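Local coordinates for packaging protein UL32 (Human herpesvirus 8 type M, PDB 6XF9), which forms a pentameric ring required for herpesviral genome packaging and probably acts in bringing new capsids to nuclear replication compartments, at residues D[8-13]-D[95-100]; D[18-23]-D[115-120]; D[24-29]-D[276-281]. One frame throughout, in Å; residues are numbered along the deposited sequence.

Interaction 1: residues D[8-13]-D[95-100]; sequences GTITRH and AAADLC
Segment 8-12 of helix 7-12 crosses 95-100 of helix 89-106 at 72° with axes 8.5 Å apart, and the backbones come closest where I10 faces A97. A97 suits this crossing because its methyl group is small enough for close backbone approach: CB meets I10 CG1 at 3.6 Å and lies against the I10 backbone. H13, the first residue past the helix, carries the other half of the contact. Its ND1 returns to the carbonyl of T9 in an almost straight hydrogen bond (H13 ND1 to T9 O 3.0 Å, 175°) that lies in both the ring plane and the carbonyl plane, while NE2 is hydrogen-bonded to H104 ND1. Gripped at both nitrogens, the imidazole is held in rotation and presents one face to C100, whose CB sits 3.7 Å from the ring centroid in a CH-pi contact; C100 SG lies obliquely. D98 turns back across T9 at about a right angle, bringing OD1 to 3.7 Å from T9 CG2, and its OD2 accepts the backbone N-H of W5. Helix 14-22 also packs on helix 89-106, with L17 against A96 and A97 and E16 against C100, while helix 71-83 packs on A95 and D98.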
loop_
_atom_site.group_PDB
_atom_site.type_symbol
_atom_site.label_atom_id
_atom_site.label_comp_id
_atom_site.label_asym_id
_atom_site.label_seq_id
_atom_site.Cartn_x
_atom_site.Cartn_y
_atom_site.Cartn_z
ATOM N N GLY D 8 -50.981 29.720 -10.426
ATOM C CA GLY D 8 -51.424 30.588 -11.505
ATOM C C GLY D 8 -50.300 31.013 -12.433
ATOM O O GLY D 8 -50.490 31.097 -13.648
ATOM N N THR D 9 -49.110 31.286 -11.875
ATOM C CA THR D 9 -47.986 31.695 -12.714
ATOM C C THR D 9 -47.605 30.568 -13.667
ATOM O O THR D 9 -47.232 30.804 -14.828
ATOM C CB THR D 9 -46.781 32.070 -11.856
ATOM O OG1 THR D 9 -47.201 32.696 -10.629
ATOM C CG2 THR D 9 -45.901 33.030 -12.633
ATOM N N ILE D 10 -47.695 29.326 -13.180
ATOM C CA ILE D 10 -47.418 28.161 -14.016
ATOM C C ILE D 10 -48.448 28.060 -15.126
ATOM O O ILE D 10 -48.110 27.816 -16.294
ATOM C CB ILE D 10 -47.381 26.878 -13.164
ATOM C CG1 ILE D 10 -46.104 26.838 -12.312
ATOM C CG2 ILE D 10 -47.468 25.661 -14.071
ATOM C CD1 ILE D 10 -46.217 25.960 -11.104
ATOM N N THR D 11 -49.729 28.212 -14.758
ATOM C CA THR D 11 -50.829 28.052 -15.708
ATOM C C THR D 11 -50.769 29.068 -16.853
ATOM O O THR D 11 -50.905 28.696 -18.026
ATOM C CB THR D 11 -52.167 28.177 -14.967
ATOM O OG1 THR D 11 -52.475 26.953 -14.282
ATOM C CG2 THR D 11 -53.269 28.475 -15.933
ATOM N N ARG D 12 -50.513 30.346 -16.551
ATOM C CA ARG D 12 -50.585 31.329 -17.633
ATOM C C ARG D 12 -49.498 31.130 -18.682
ATOM O O ARG D 12 -49.730 31.390 -19.870
ATOM C CB ARG D 12 -50.588 32.741 -17.080
ATOM C CG ARG D 12 -49.286 33.399 -16.896
ATOM C CD ARG D 12 -49.631 34.766 -16.373
ATOM N NE ARG D 12 -50.265 34.525 -15.079
ATOM C CZ ARG D 12 -50.316 35.396 -14.085
ATOM N NH1 ARG D 12 -49.781 36.600 -14.240
ATOM N NH2 ARG D 12 -50.909 35.057 -12.944
ATOM N N HIS D 13 -48.326 30.635 -18.295
ATOM C CA HIS D 13 -47.239 30.460 -19.250
ATOM C C HIS D 13 -47.158 29.024 -19.754
ATOM O O HIS D 13 -46.088 28.577 -20.188
ATOM C CB HIS D 13 -45.906 30.885 -18.639
ATOM C CG HIS D 13 -45.885 32.313 -18.216
ATOM N ND1 HIS D 13 -46.238 32.713 -16.947
ATOM C CD2 HIS D 13 -45.589 33.440 -18.900
ATOM C CE1 HIS D 13 -46.137 34.026 -16.860
ATOM N NE2 HIS D 13 -45.745 34.492 -18.031
ATOM N N ALA D 95 -39.382 27.727 -10.743
ATOM C CA ALA D 95 -38.421 28.749 -11.141
ATOM C C ALA D 95 -38.539 29.067 -12.630
ATOM O O ALA D 95 -38.312 30.207 -13.038
ATOM C CB ALA D 95 -37.004 28.301 -10.790
ATOM N N ALA D 96 -38.876 28.077 -13.464
ATOM C CA ALA D 96 -39.098 28.368 -14.877
ATOM C C ALA D 96 -40.280 29.306 -15.051
ATOM O O ALA D 96 -40.156 30.373 -15.662
ATOM C CB ALA D 96 -39.352 27.081 -15.656
ATOM N N ALA D 97 -41.428 28.937 -14.471
ATOM C CA ALA D 97 -42.632 29.751 -14.584
ATOM C C ALA D 97 -42.394 31.162 -14.066
ATOM O O ALA D 97 -42.683 32.145 -14.757
ATOM C CB ALA D 97 -43.782 29.087 -13.823
ATOM N N ASP D 98 -41.817 31.285 -12.871
ATOM C CA ASP D 98 -41.633 32.607 -12.293
ATOM C C ASP D 98 -40.587 33.412 -13.054
ATOM O O ASP D 98 -40.587 34.645 -12.965
ATOM C CB ASP D 98 -41.248 32.511 -10.813
ATOM C CG ASP D 98 -42.242 31.676 -9.980
ATOM O OD1 ASP D 98 -43.423 31.496 -10.385
ATOM O OD2 ASP D 98 -41.843 31.240 -8.869
ATOM N N LEU D 99 -39.681 32.749 -13.780
ATOM C CA LEU D 99 -38.749 33.482 -14.635
ATOM C C LEU D 99 -39.449 34.009 -15.887
ATOM O O LEU D 99 -39.134 35.105 -16.355
ATOM C CB LEU D 99 -37.551 32.604 -15.004
ATOM C CG LEU D 99 -36.458 33.383 -15.741
ATOM C CD1 LEU D 99 -35.808 34.338 -14.799
ATOM C CD2 LEU D 99 -35.421 32.470 -16.348
ATOM N N CYS D 100 -40.358 33.226 -16.478
ATOM C CA CYS D 100 -41.257 33.773 -17.492
ATOM C C CYS D 100 -41.961 35.029 -16.998
ATOM O O CYS D 100 -41.863 36.104 -17.601
ATOM C CB CYS D 100 -42.314 32.750 -17.893
ATOM S SG CYS D 100 -41.908 31.767 -19.279
#

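Interaction 2: residues D[18-23]-D[115-120]; sequences QKLLAA and GLFGPG
K19, on the last turns of helix 14-22, meets the loop 115-120 with the base of its side chain and its carbonyl oxygen: CB is 4.3 Å from F117 O, and the aliphatic chain then bends away so that the ammonium end leaves the contact, as suits a lysine at an exposed margin. L20 does the main work. Its CG is anti to the backbone N (chi1 176°), which carries the branched end along F117 while the two side chains cross obliquely. L20 CB touches F117 CB at 3.7 Å, CD1 borders the ring near CD1 of F117, and CD2 stands above the ring centre, 4.2 Å from the centroid and only 4° off the normal, a CH-pi contact. The phenyl is thus sandwiched, for L116 CG lies over its opposite face, 3.8 Å above the plane and toward the rim. A large flat ring fits a slot bounded by two leucines. A23, just beyond the helix, closes the contact: its small CB rests 4.0 Å from G118 CA. Glycine suits that position, where phi is 117° and P119 CD lies close by. Contact between the segments is by van der Waals packing, with no hydrogen bond across it. A96 and C100 of helix 89-106, L127 of helix 124-133 and L122 also pack against the ring. It is a loop-on-helix packing in the helical N-terminal region that carries the C52, C55, H130 and C136 zinc site, with the F117 side chain about 13 Å from a bound zinc.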
loop_
_atom_site.group_PDB
_atom_site.type_symbol
_atom_site.label_atom_id
_atom_site.label_comp_id
_atom_site.label_asym_id
_atom_site.label_seq_id
_atom_site.Cartn_x
_atom_site.Cartn_y
_atom_site.Cartn_z
ATOM N N GLN D 18 -44.619 24.419 -21.733
ATOM C CA GLN D 18 -44.699 23.193 -22.526
ATOM C C GLN D 18 -43.451 23.017 -23.366
ATOM O O GLN D 18 -42.976 21.894 -23.569
ATOM C CB GLN D 18 -45.905 23.209 -23.460
ATOM C CG GLN D 18 -47.260 22.930 -22.894
ATOM C CD GLN D 18 -48.329 23.188 -23.924
ATOM O OE1 GLN D 18 -48.034 23.693 -25.008
ATOM N NE2 GLN D 18 -49.578 22.812 -23.616
ATOM N N LYS D 19 -42.910 24.121 -23.880
ATOM C CA LYS D 19 -41.718 24.023 -24.710
ATOM C C LYS D 19 -40.521 23.576 -23.879
ATOM O O LYS D 19 -39.619 22.919 -24.403
ATOM C CB LYS D 19 -41.442 25.352 -25.414
ATOM C CG LYS D 19 -42.627 25.839 -26.300
ATOM C CD LYS D 19 -43.039 24.771 -27.336
ATOM C CE LYS D 19 -42.117 24.631 -28.550
ATOM N NZ LYS D 19 -42.699 23.711 -29.599
ATOM N N LEU D 20 -40.493 23.947 -22.589
ATOM C CA LEU D 20 -39.461 23.454 -21.671
ATOM C C LEU D 20 -39.649 21.967 -21.354
ATOM O O LEU D 20 -38.676 21.204 -21.341
ATOM C CB LEU D 20 -39.458 24.268 -20.372
ATOM C CG LEU D 20 -38.505 23.810 -19.273
ATOM C CD1 LEU D 20 -37.088 23.897 -19.768
ATOM C CD2 LEU D 20 -38.678 24.633 -18.027
ATOM N N LEU D 21 -40.885 21.540 -21.048
ATOM C CA LEU D 21 -41.111 20.125 -20.755
ATOM C C LEU D 21 -40.776 19.240 -21.955
ATOM O O LEU D 21 -40.178 18.170 -21.796
ATOM C CB LEU D 21 -42.555 19.888 -20.323
ATOM C CG LEU D 21 -43.048 20.384 -18.972
ATOM C CD1 LEU D 21 -44.561 20.197 -18.871
ATOM C CD2 LEU D 21 -42.351 19.626 -17.872
ATOM N N ALA D 22 -41.148 19.664 -23.166
ATOM C CA ALA D 22 -40.844 18.850 -24.336
ATOM C C ALA D 22 -39.345 18.704 -24.515
ATOM O O ALA D 22 -38.855 17.614 -24.832
ATOM C CB ALA D 22 -41.483 19.453 -25.582
ATOM N N ALA D 23 -38.594 19.794 -24.335
ATOM C CA ALA D 23 -37.132 19.749 -24.418
ATOM C C ALA D 23 -36.475 19.063 -23.216
ATOM O O ALA D 23 -35.239 19.013 -23.157
ATOM C CB ALA D 23 -36.580 21.171 -24.565
ATOM N N GLY D 115 -39.856 32.602 -26.631
ATOM C CA GLY D 115 -38.969 31.518 -26.996
ATOM C C GLY D 115 -37.895 31.426 -25.937
ATOM O O GLY D 115 -36.693 31.361 -26.231
ATOM N N LEU D 116 -38.345 31.444 -24.679
ATOM C CA LEU D 116 -37.425 31.450 -23.550
ATOM C C LEU D 116 -36.745 30.096 -23.386
ATOM O O LEU D 116 -35.547 30.029 -23.092
ATOM C CB LEU D 116 -38.195 31.829 -22.283
ATOM C CG LEU D 116 -37.450 32.061 -20.973
ATOM C CD1 LEU D 116 -36.347 33.106 -21.147
ATOM C CD2 LEU D 116 -38.441 32.508 -19.897
ATOM N N PHE D 117 -37.486 29.014 -23.612
ATOM C CA PHE D 117 -37.011 27.664 -23.371
ATOM C C PHE D 117 -36.916 26.874 -24.668
ATOM O O PHE D 117 -37.569 27.194 -25.665
ATOM C CB PHE D 117 -37.944 26.952 -22.398
ATOM C CG PHE D 117 -38.108 27.682 -21.111
ATOM C CD1 PHE D 117 -37.018 27.929 -20.310
ATOM C CD2 PHE D 117 -39.348 28.138 -20.713
ATOM C CE1 PHE D 117 -37.162 28.614 -19.129
ATOM C CE2 PHE D 117 -39.500 28.821 -19.531
ATOM C CZ PHE D 117 -38.405 29.066 -18.737
ATOM N N GLY D 118 -36.119 25.804 -24.631
ATOM C CA GLY D 118 -35.986 24.934 -25.774
ATOM C C GLY D 118 -34.583 24.882 -26.343
ATOM O O GLY D 118 -33.620 25.365 -25.736
ATOM N N PRO D 119 -34.433 24.237 -27.504
ATOM C CA PRO D 119 -33.097 24.106 -28.099
ATOM C C PRO D 119 -32.632 25.467 -28.586
ATOM O O PRO D 119 -33.372 26.178 -29.277
ATOM C CB PRO D 119 -33.314 23.122 -29.253
ATOM C CG PRO D 119 -34.762 23.277 -29.614
ATOM C CD PRO D 119 -35.504 23.815 -28.425
ATOM N N GLY D 120 -31.441 25.848 -28.172
ATOM C CA GLY D 120 -30.863 27.124 -28.504
ATOM C C GLY D 120 -31.191 28.199 -27.498
ATOM O O GLY D 120 -30.615 29.254 -27.493
#

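Interaction 3: residues D[24-29]-D[276-281]; sequences SLLPEH and GPCLMH
An inverse gamma turn centred on P277 leads into a 3-10 turn at 278-280, and the chain leaving helix 14-22 lies against it. Proline, with its phi already restricted, suits the centre of such a turn; G276 before it adopts a positive phi, readily accessible to glycine. The side chains of 24-29 part to different sides of this turn. L26 and L279 cross at about a right angle, methyl to methyl, with L26 CD2 3.8 Å from L279 CD2, while the other branch of L26, CD1, lies 3.6 Å from C278 SG. Both leucines extend from a CG anti to the carbonyl carbon, and M39 and I42 of helix 37-45 cover this apolar group. L25 starts off away from the turn, yet its CD2 swings back over the peptide joining G276 to P277. S24 lies at the other end, with CB beside the P277 ring and OG along the thioether chain of M280, 3.4 Å from CG; that hydroxyl is paired with L20 O, so a buried serine meets a methionine without losing its polar partner. The methionine chain bends at chi3 (77°), with W89 and M93 of helix 89-106 against it. The carbonyl of S24 points into the turn: P277 CA approaches it in a CA-H...O contact, and L279 N donates a hydrogen bond to S24 O at 3.2 Å and 159°, in the carbonyl plane.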
loop_
_atom_site.group_PDB
_atom_site.type_symbol
_atom_site.label_atom_id
_atom_site.label_comp_id
_atom_site.label_asym_id
_atom_site.label_seq_id
_atom_site.Cartn_x
_atom_site.Cartn_y
_atom_site.Cartn_z
ATOM N N SER D 24 -37.253 18.559 -22.253
ATOM C CA SER D 24 -36.724 17.955 -21.037
ATOM C C SER D 24 -36.993 16.453 -20.944
ATOM O O SER D 24 -36.789 15.855 -19.879
ATOM C CB SER D 24 -37.300 18.678 -19.822
ATOM O OG SER D 24 -36.844 20.021 -19.814
ATOM N N LEU D 25 -37.420 15.828 -22.032
ATOM C CA LEU D 25 -37.554 14.387 -22.099
ATOM C C LEU D 25 -36.304 13.823 -22.764
ATOM O O LEU D 25 -35.609 14.516 -23.510
ATOM C CB LEU D 25 -38.787 13.991 -22.907
ATOM C CG LEU D 25 -40.156 14.419 -22.386
ATOM C CD1 LEU D 25 -41.204 14.337 -23.518
ATOM C CD2 LEU D 25 -40.597 13.642 -21.187
ATOM N N LEU D 26 -36.002 12.570 -22.467
ATOM C CA LEU D 26 -34.843 11.912 -23.065
ATOM C C LEU D 26 -35.172 11.350 -24.453
ATOM O O LEU D 26 -36.338 11.110 -24.770
ATOM C CB LEU D 26 -34.358 10.803 -22.141
ATOM C CG LEU D 26 -33.615 11.300 -20.916
ATOM C CD1 LEU D 26 -33.459 10.164 -19.960
ATOM C CD2 LEU D 26 -32.250 11.794 -21.362
ATOM N N PRO D 27 -34.157 11.134 -25.303
ATOM C CA PRO D 27 -34.410 10.529 -26.626
ATOM C C PRO D 27 -34.943 9.102 -26.522
ATOM O O PRO D 27 -34.517 8.322 -25.663
ATOM C CB PRO D 27 -33.029 10.554 -27.294
ATOM C CG PRO D 27 -32.269 11.619 -26.601
ATOM C CD PRO D 27 -32.779 11.644 -25.184
ATOM N N GLU D 28 -35.874 8.756 -27.433
ATOM C CA GLU D 28 -36.548 7.455 -27.363
ATOM C C GLU D 28 -35.570 6.311 -27.615
ATOM O O GLU D 28 -35.510 5.345 -26.841
ATOM C CB GLU D 28 -37.709 7.402 -28.363
ATOM N N HIS D 29 -34.786 6.410 -28.685
ATOM C CA HIS D 29 -33.826 5.378 -29.069
ATOM C C HIS D 29 -32.522 6.115 -29.334
ATOM O O HIS D 29 -32.146 6.354 -30.493
ATOM C CB HIS D 29 -34.325 4.574 -30.274
ATOM C CG HIS D 29 -35.679 3.949 -30.070
ATOM N ND1 HIS D 29 -35.900 2.909 -29.187
ATOM C CD2 HIS D 29 -36.875 4.200 -30.654
ATOM C CE1 HIS D 29 -37.173 2.554 -29.230
ATOM N NE2 HIS D 29 -37.787 3.319 -30.114
ATOM N N GLY D 276 -40.317 10.745 -18.154
ATOM C CA GLY D 276 -40.795 12.065 -17.811
ATOM C C GLY D 276 -39.803 13.163 -18.137
ATOM O O GLY D 276 -38.751 12.925 -18.742
ATOM N N PRO D 277 -40.128 14.402 -17.760
ATOM C CA PRO D 277 -39.226 15.531 -18.014
ATOM C C PRO D 277 -38.060 15.493 -17.035
ATOM O O PRO D 277 -37.756 16.479 -16.358
ATOM C CB PRO D 277 -40.134 16.745 -17.807
ATOM C CG PRO D 277 -41.138 16.282 -16.801
ATOM C CD PRO D 277 -41.285 14.786 -16.935
ATOM N N CYS D 278 -37.409 14.330 -16.949
ATOM C CA CYS D 278 -36.407 14.069 -15.925
ATOM C C CYS D 278 -35.148 14.897 -16.108
ATOM O O CYS D 278 -34.340 14.961 -15.179
ATOM C CB CYS D 278 -36.047 12.577 -15.904
ATOM S SG CYS D 278 -35.399 11.932 -17.473
ATOM N N LEU D 279 -34.965 15.544 -17.262
ATOM C CA LEU D 279 -33.831 16.435 -17.452
ATOM C C LEU D 279 -34.015 17.753 -16.730
ATOM O O LEU D 279 -33.203 18.665 -16.924
ATOM C CB LEU D 279 -33.577 16.672 -18.941
ATOM C CG LEU D 279 -33.185 15.417 -19.715
ATOM C CD1 LEU D 279 -33.023 15.700 -21.205
ATOM C CD2 LEU D 279 -31.902 14.835 -19.155
ATOM N N MET D 280 -35.086 17.882 -15.940
ATOM C CA MET D 280 -35.273 18.995 -15.018
ATOM C C MET D 280 -35.068 18.608 -13.558
ATOM O O MET D 280 -35.206 19.466 -12.680
ATOM C CB MET D 280 -36.668 19.593 -15.179
ATOM C CG MET D 280 -36.838 20.433 -16.403
ATOM S SD MET D 280 -38.584 20.738 -16.637
ATOM C CE MET D 280 -38.905 22.006 -15.422
ATOM N N HIS D 281 -34.739 17.372 -13.282
ATOM C CA HIS D 281 -34.522 16.731 -12.005
ATOM C C HIS D 281 -33.021 16.562 -11.779
ATOM O O HIS D 281 -32.255 16.477 -12.745
ATOM C CB HIS D 281 -35.197 15.359 -11.988
ATOM C CG HIS D 281 -35.337 14.781 -10.621
ATOM N ND1 HIS D 281 -34.299 14.150 -9.970
ATOM C CD2 HIS D 281 -36.401 14.721 -9.784
ATOM C CE1 HIS D 281 -34.707 13.758 -8.773
ATOM N NE2 HIS D 281 -35.980 14.091 -8.636
#

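In the fold
From the N terminus the contacts fall in turn on helix 7-12 with H13, the end of helix 14-22, and the chain leading from it into strand 26-27. Interaction 1 closes a loop back from helix 89-106, interaction 2 one from the loop beyond that helix, and interaction 3 the longest, from residues 276-281. First and second partners both run in chain order, so the three loops cross one another. Interactions 1 and 2 touch where A96 CB meets L20 CD2 and C100 SG meets L116. Interactions 2 and 3 touch through L20 and L21 against M280 and P277. Together they fasten the N-terminal segment to helix 89-106, its following loop and the chain after strand 271-272.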